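PDB 1Q8B: protein yjcS from Bacillus subtilis, which is of unknown function but belongs to the antibiotic biosynthesis monooxygenase (ABM) family of dimeric alpha/beta-barrel proteins, consistent with an enzymatic role. Local coordinates for residues H83-D86 with V87-E91; K36-E39 with E40-K44. All coordinates share one frame; numbering follows the deposited sequence.

Interaction 1: residues H83-D86 with V87-E91; sequences HTID and VQKQE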
ATOM      1  N   HIS A  83       2.660  -8.779   2.440  1.00 22.89           N
ATOM      2  CA  HIS A  83       2.094  -9.420   3.626  1.00 22.24           C
ATOM      3  C   HIS A  83       0.714  -8.861   3.945  1.00 21.97           C
ATOM      4  O   HIS A  83      -0.133  -9.553   4.510  1.00 22.48           O
ATOM      5  CB  HIS A  83       3.027  -9.298   4.851  1.00 21.95           C
ATOM      6  CG  HIS A  83       3.422  -7.894   5.201  1.00 22.27           C
ATOM      7  ND1 HIS A  83       4.714  -7.431   5.064  1.00 21.26           N
ATOM      8  CD2 HIS A  83       2.710  -6.867   5.723  1.00 22.11           C
ATOM      9  CE1 HIS A  83       4.781  -6.181   5.486  1.00 21.34           C
ATOM     10  NE2 HIS A  83       3.578  -5.816   5.891  1.00 21.57           N
ATOM     11  N   THR A  84       0.483  -7.612   3.564  1.00 21.41           N
ATOM     12  CA  THR A  84      -0.810  -6.992   3.789  1.00 20.67           C
ATOM     13  C   THR A  84      -1.790  -7.505   2.739  1.00 21.07           C
ATOM     14  O   THR A  84      -2.880  -7.964   3.069  1.00 21.30           O
ATOM     15  CB  THR A  84      -0.717  -5.472   3.683  1.00 19.83           C
ATOM     16  OG1 THR A  84       0.221  -4.988   4.650  1.00 19.73           O
ATOM     17  CG2 THR A  84      -2.067  -4.840   3.942  1.00 19.63           C
ATOM     18  N   ILE A  85      -1.392  -7.444   1.473  1.00 21.71           N
ATOM     19  CA  ILE A  85      -2.247  -7.899   0.380  1.00 22.17           C
ATOM     20  C   ILE A  85      -2.617  -9.381   0.510  1.00 22.80           C
ATOM     21  O   ILE A  85      -3.718  -9.787   0.131  1.00 23.18           O
ATOM     22  CB  ILE A  85      -1.568  -7.645  -0.984  1.00 21.82           C
ATOM     23  CG1 ILE A  85      -1.398  -6.140  -1.195  1.00 21.84           C
ATOM     24  CG2 ILE A  85      -2.397  -8.239  -2.106  1.00 22.15           C
ATOM     25  CD1 ILE A  85      -0.523  -5.776  -2.379  1.00 21.99           C
ATOM     26  N   ASP A  86      -1.706 -10.187   1.051  1.00 23.30           N
ATOM     27  CA  ASP A  86      -1.971 -11.613   1.236  1.00 24.13           C
ATOM     28  C   ASP A  86      -3.207 -11.845   2.111  1.00 24.38           C
ATOM     29  O   ASP A  86      -4.037 -12.701   1.814  1.00 24.64           O
ATOM     30  CB  ASP A  86      -0.758 -12.298   1.871  1.00 25.59           C
ATOM     31  CG  ASP A  86       0.334 -12.617   0.863  1.00 26.93           C
ATOM     32  OD1 ASP A  86       1.450 -12.984   1.296  1.00 27.04           O
ATOM     33  OD2 ASP A  86       0.070 -12.513  -0.358  1.00 28.27           O
ATOM     34  N   VAL A  87      -3.325 -11.087   3.194  1.00 24.53           N
ATOM     35  CA  VAL A  87      -4.472 -11.219   4.091  1.00 24.83           C
ATOM     36  C   VAL A  87      -5.720 -10.666   3.399  1.00 25.65           C
ATOM     37  O   VAL A  87      -6.815 -11.217   3.504  1.00 25.03           O
ATOM     38  CB  VAL A  87      -4.238 -10.436   5.407  1.00 24.40           C
ATOM     39  CG1 VAL A  87      -5.463 -10.537   6.311  1.00 24.22           C
ATOM     40  CG2 VAL A  87      -3.012 -10.975   6.115  1.00 24.02           C
ATOM     41  N   GLN A  88      -5.524  -9.568   2.679  1.00 26.68           N
ATOM     42  CA  GLN A  88      -6.586  -8.884   1.957  1.00 27.73           C
ATOM     43  C   GLN A  88      -7.261  -9.810   0.939  1.00 27.35           C
ATOM     44  O   GLN A  88      -8.488  -9.848   0.833  1.00 27.44           O
ATOM     45  CB  GLN A  88      -5.978  -7.666   1.266  1.00 29.57           C
ATOM     46  CG  GLN A  88      -6.944  -6.606   0.822  1.00 32.34           C
ATOM     47  CD  GLN A  88      -6.223  -5.347   0.349  1.00 34.55           C
ATOM     48  OE1 GLN A  88      -6.845  -4.427  -0.193  1.00 36.17           O
ATOM     49  NE2 GLN A  88      -4.903  -5.301   0.554  1.00 35.12           N
ATOM     50  N   LYS A  89      -6.451 -10.564   0.206  1.00 26.98           N
ATOM     51  CA  LYS A  89      -6.954 -11.485  -0.806  1.00 26.58           C
ATOM     52  C   LYS A  89      -7.831 -12.594  -0.232  1.00 26.29           C
ATOM     53  O   LYS A  89      -8.570 -13.246  -0.967  1.00 26.37           O
ATOM     54  CB  LYS A  89      -5.773 -12.086  -1.575  1.00 27.35           C
ATOM     55  CG  LYS A  89      -4.974 -11.044  -2.349  1.00 28.33           C
ATOM     56  CD  LYS A  89      -3.566 -11.517  -2.683  1.00 30.11           C
ATOM     57  CE  LYS A  89      -3.561 -12.709  -3.625  1.00 31.17           C
ATOM     58  NZ  LYS A  89      -2.164 -13.085  -4.005  1.00 31.77           N
ATOM     59  N   GLN A  90      -7.751 -12.804   1.080  1.00 25.96           N
ATOM     60  CA  GLN A  90      -8.544 -13.839   1.748  1.00 25.58           C
ATOM     61  C   GLN A  90      -9.975 -13.386   2.020  1.00 25.55           C
ATOM     62  O   GLN A  90     -10.839 -14.200   2.346  1.00 25.57           O
ATOM     63  CB  GLN A  90      -7.870 -14.255   3.061  1.00 25.37           C
ATOM     64  CG  GLN A  90      -6.535 -14.943   2.849  1.00 25.65           C
ATOM     65  CD  GLN A  90      -5.876 -15.375   4.139  1.00 25.51           C
ATOM     66  OE1 GLN A  90      -6.438 -16.153   4.905  1.00 26.74           O
ATOM     67  NE2 GLN A  90      -4.676 -14.873   4.384  1.00 25.63           N
ATOM     68  N   GLU A  91     -10.217 -12.085   1.895  1.00 25.18           N
ATOM     69  CA  GLU A  91     -11.545 -11.523   2.109  1.00 25.42           C
ATOM     70  C   GLU A  91     -12.157 -11.995   3.420  1.00 24.62           C
ATOM     71  O   GLU A  91     -13.296 -12.455   3.448  1.00 24.73           O
ATOM     72  CB  GLU A  91     -12.464 -11.924   0.960  1.00 27.10           C
ATOM     73  CG  GLU A  91     -11.929 -11.573  -0.407  1.00 30.39           C
ATOM     74  CD  GLU A  91     -12.686 -12.277  -1.517  1.00 32.48           C
ATOM     75  OE1 GLU A  91     -12.361 -12.036  -2.699  1.00 34.26           O
ATOM     76  OE2 GLU A  91     -13.603 -13.074  -1.209  1.00 34.25           O
TER
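T84 O receives the amide of Q88, with Q88 N 3.1 Å away, in the i to i+4 pattern of the last turns of helix 82-88. The next bond of the series runs from K89 N to I85 O at 2.8 Å. The amide of Q88 approaches in the carbonyl plane, with an N-H...O angle of 160°. Further on the chain passes through a type I beta turn from Q88 to E91, and E91, with positive phi, is the first residue to leave helical geometry.

Among the side chains, I85 and K89 form the main apolar contact, crossing at a slant: I85 CG2 lies 3.5 Å from K89 CD. The lysine holds CG beside its own backbone N (chi1 -63°), which lays CG and CD over the carbonyl of I85, and a bend at chi3 then turns the chain. Its NZ stops 4.3 Å from D86 OD2, beyond salt-bridge range, and instead pairs with E91 of the second subunit. Q88, extended beyond CG, slants across I85, its NE2 3.7 Å from I85 CA. V87 rests CG2 against H83 O, 3.6 Å away. Q90 reaches back so that NE2 makes a weak bond of 3.4 Å to D86 O; the same nitrogen is also bonded to E34, which ties the turn after helix 82-88 to helix 28-42. Taken together, the i to i+4 bonds followed by a turn with positive phi are characteristic of a helix C-terminus, here on the helical face of a ferredoxin-like alpha/beta fold, just before strand 93-103.

Interaction 2: residues K36-E39 with E40-K44; sequences KKLE and EETNK
L38 and T42 meet one turn apart near the C-terminal end of helix 28-42, which packs on the antiparallel sheet of this ferredoxin-like, dimeric alpha/beta-barrel fold. Evidence for regular helix comes from the i to i+4 amides: E40 N reaches K36 O at 2.9 Å and E41 N reaches K37 O at 3.1 Å.

The side chains of this buried pair cross at an angle, but the modelled place of T42 CG2 is doubtful, so its closeness to L38 carries no weight. L38 itself sets CG anti to its backbone N (chi1 173°), and chi2, at 63°, then directs the two methyl branches. T42 is also packed against F51 of strand 48-55. On the sheet-facing side, E39 stretches out, extended beyond CG, and K36 folds toward it. K36 NZ forms a salt bridge of 3.1 Å with E39 OE2, approaching from above the carboxylate plane. Both groups are tied to the sheet: E39 bonds to H52 and to the backbone amide of A53, while the carbonyl of A53 takes K36. These several partners fix the rotation of the carboxylate.

Elsewhere on the helix, E40, E41 and K44 make a salt-bridge network. E41 bends at chi2 whereas E40 stays extended, and K44 spans back to both, its link from NZ to E40 OE2 being long at 4.0 Å. The stronger link joins K44 NZ to E41 OE2 at 2.8 Å, on the syn side and 19° out of the carboxylate plane.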
ATOM      1  N   LYS A  36      -2.234 -12.252  13.398  1.00 22.29           N
ATOM      2  CA  LYS A  36      -1.026 -12.198  14.207  1.00 22.88           C
ATOM      3  C   LYS A  36       0.197 -12.213  13.302  1.00 22.52           C
ATOM      4  O   LYS A  36       1.186 -11.540  13.578  1.00 21.79           O
ATOM      5  CB  LYS A  36      -0.991 -13.360  15.196  1.00 24.21           C
ATOM      6  CG  LYS A  36      -1.970 -13.163  16.346  1.00 26.52           C
ATOM      7  CD  LYS A  36      -1.671 -11.851  17.069  1.00 28.32           C
ATOM      8  CE  LYS A  36      -2.788 -11.421  18.003  1.00 28.96           C
ATOM      9  NZ  LYS A  36      -2.444 -10.104  18.620  1.00 30.17           N
ATOM     10  N   LYS A  37       0.133 -12.967  12.209  1.00 22.53           N
ATOM     11  CA  LYS A  37       1.258 -12.999  11.284  1.00 22.91           C
ATOM     12  C   LYS A  37       1.372 -11.624  10.640  1.00 22.24           C
ATOM     13  O   LYS A  37       2.475 -11.088  10.480  1.00 22.58           O
ATOM     14  CB  LYS A  37       1.051 -14.066  10.211  1.00 24.86           C
ATOM     15  CG  LYS A  37       1.005 -15.492  10.759  1.00 28.38           C
ATOM     16  CD  LYS A  37       1.299 -16.528   9.680  1.00 30.89           C
ATOM     17  CE  LYS A  37       0.363 -16.381   8.490  1.00 32.90           C
ATOM     18  NZ  LYS A  37       0.747 -17.279   7.357  1.00 35.69           N
ATOM     19  N   LEU A  38       0.225 -11.050  10.278  1.00 21.23           N
ATOM     20  CA  LEU A  38       0.197  -9.719   9.673  1.00 20.29           C
ATOM     21  C   LEU A  38       0.763  -8.704  10.657  1.00 20.09           C
ATOM     22  O   LEU A  38       1.562  -7.850  10.283  1.00 19.32           O
ATOM     23  CB  LEU A  38      -1.232  -9.320   9.302  1.00 19.93           C
ATOM     24  CG  LEU A  38      -1.394  -7.879   8.806  1.00 19.89           C
ATOM     25  CD1 LEU A  38      -0.608  -7.680   7.515  1.00 19.13           C
ATOM     26  CD2 LEU A  38      -2.868  -7.581   8.592  1.00 19.55           C
ATOM     27  N   GLU A  39       0.343  -8.810  11.917  1.00 20.06           N
ATOM     28  CA  GLU A  39       0.811  -7.909  12.960  1.00 20.94           C
ATOM     29  C   GLU A  39       2.323  -7.984  13.092  1.00 21.92           C
ATOM     30  O   GLU A  39       3.003  -6.963  13.225  1.00 21.59           O
ATOM     31  CB  GLU A  39       0.159  -8.254  14.306  1.00 20.41           C
ATOM     32  CG  GLU A  39       0.839  -7.575  15.490  1.00 20.15           C
ATOM     33  CD  GLU A  39       0.018  -7.609  16.770  1.00 20.62           C
ATOM     34  OE1 GLU A  39       0.566  -7.241  17.831  1.00 20.86           O
ATOM     35  OE2 GLU A  39      -1.171  -7.988  16.719  1.00 20.90           O
ATOM     36  N   GLU A  40       2.853  -9.199  13.047  1.00 23.35           N
ATOM     37  CA  GLU A  40       4.286  -9.387  13.176  1.00 25.27           C
ATOM     38  C   GLU A  40       5.064  -8.725  12.046  1.00 24.88           C
ATOM     39  O   GLU A  40       6.086  -8.074  12.280  1.00 24.68           O
ATOM     40  CB  GLU A  40       4.622 -10.872  13.221  1.00 27.77           C
ATOM     41  CG  GLU A  40       6.044 -11.118  13.658  1.00 33.10           C
ATOM     42  CD  GLU A  40       6.411 -12.577  13.616  1.00 36.35           C
ATOM     43  OE1 GLU A  40       5.685 -13.387  14.238  1.00 38.59           O
ATOM     44  OE2 GLU A  40       7.429 -12.905  12.962  1.00 38.36           O
ATOM     45  N   GLU A  41       4.577  -8.884  10.821  1.00 24.59           N
ATOM     46  CA  GLU A  41       5.247  -8.301   9.669  1.00 24.94           C
ATOM     47  C   GLU A  41       5.072  -6.785   9.531  1.00 24.23           C
ATOM     48  O   GLU A  41       6.016  -6.093   9.144  1.00 23.70           O
ATOM     49  CB  GLU A  41       4.792  -9.002   8.377  1.00 26.25           C
ATOM     50  CG  GLU A  41       5.365 -10.407   8.203  1.00 28.28           C
ATOM     51  CD  GLU A  41       6.886 -10.439   8.362  1.00 29.97           C
ATOM     52  OE1 GLU A  41       7.597  -9.894   7.485  1.00 30.04           O
ATOM     53  OE2 GLU A  41       7.369 -11.002   9.375  1.00 30.80           O
ATOM     54  N   THR A  42       3.892  -6.255   9.856  1.00 23.90           N
ATOM     55  CA  THR A  42       3.703  -4.810   9.710  1.00 23.53           C
ATOM     56  C   THR A  42       4.458  -4.018  10.782  1.00 22.79           C
ATOM     57  O   THR A  42       4.811  -2.859  10.559  1.00 22.73           O
ATOM     58  CB  THR A  42       2.183  -4.388   9.679  1.00 23.39           C
ATOM     59  OG1 THR A  42       1.709  -4.144  10.999  1.00 25.67           O
ATOM     60  CG2 THR A  42       1.336  -5.464   9.055  1.00 22.28           C
ATOM     61  N   ASN A  43       4.728  -4.628  11.935  1.00 22.32           N
ATOM     62  CA  ASN A  43       5.485  -3.924  12.968  1.00 22.26           C
ATOM     63  C   ASN A  43       6.933  -3.740  12.525  1.00 22.40           C
ATOM     64  O   ASN A  43       7.667  -2.935  13.087  1.00 22.48           O
ATOM     65  CB  ASN A  43       5.448  -4.675  14.300  1.00 21.37           C
ATOM     66  CG  ASN A  43       4.249  -4.291  15.151  1.00 21.38           C
ATOM     67  OD1 ASN A  43       3.273  -5.033  15.242  1.00 21.94           O
ATOM     68  ND2 ASN A  43       4.312  -3.116  15.767  1.00 20.08           N
ATOM     69  N   LYS A  44       7.335  -4.490  11.507  1.00 23.43           N
ATOM     70  CA  LYS A  44       8.689  -4.391  10.976  1.00 24.61           C
ATOM     71  C   LYS A  44       8.769  -3.333   9.878  1.00 24.75           C
ATOM     72  O   LYS A  44       9.866  -2.958   9.463  1.00 25.18           O
ATOM     73  CB  LYS A  44       9.149  -5.729  10.399  1.00 25.51           C
ATOM     74  CG  LYS A  44       9.275  -6.863  11.397  1.00 27.07           C
ATOM     75  CD  LYS A  44       9.599  -8.147  10.647  1.00 28.54           C
ATOM     76  CE  LYS A  44       9.607  -9.365  11.543  1.00 29.66           C
ATOM     77  NZ  LYS A  44       9.770 -10.604  10.721  1.00 31.24           N
TER

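In the fold
Interactions 1 and 2 belong to neighbouring helices, 82-88 and 28-42, with contact centres about 13 Å apart, and they touch directly, partly through backbone atoms of H83 and T84. H83 packs on L38, E41 and T42, its CG lying 3.6 Å from E41 CB. L38 places CD1 3.6 Å from H83 O and 3.8 Å from T84 CA. Helix 28-42 thus lies between the sheet, which it meets through K36 and E39, and helix 82-88. The 83-91 segment also reaches the second subunit through K89, whereas residues 36-44 touch no other protein chain of the assembly.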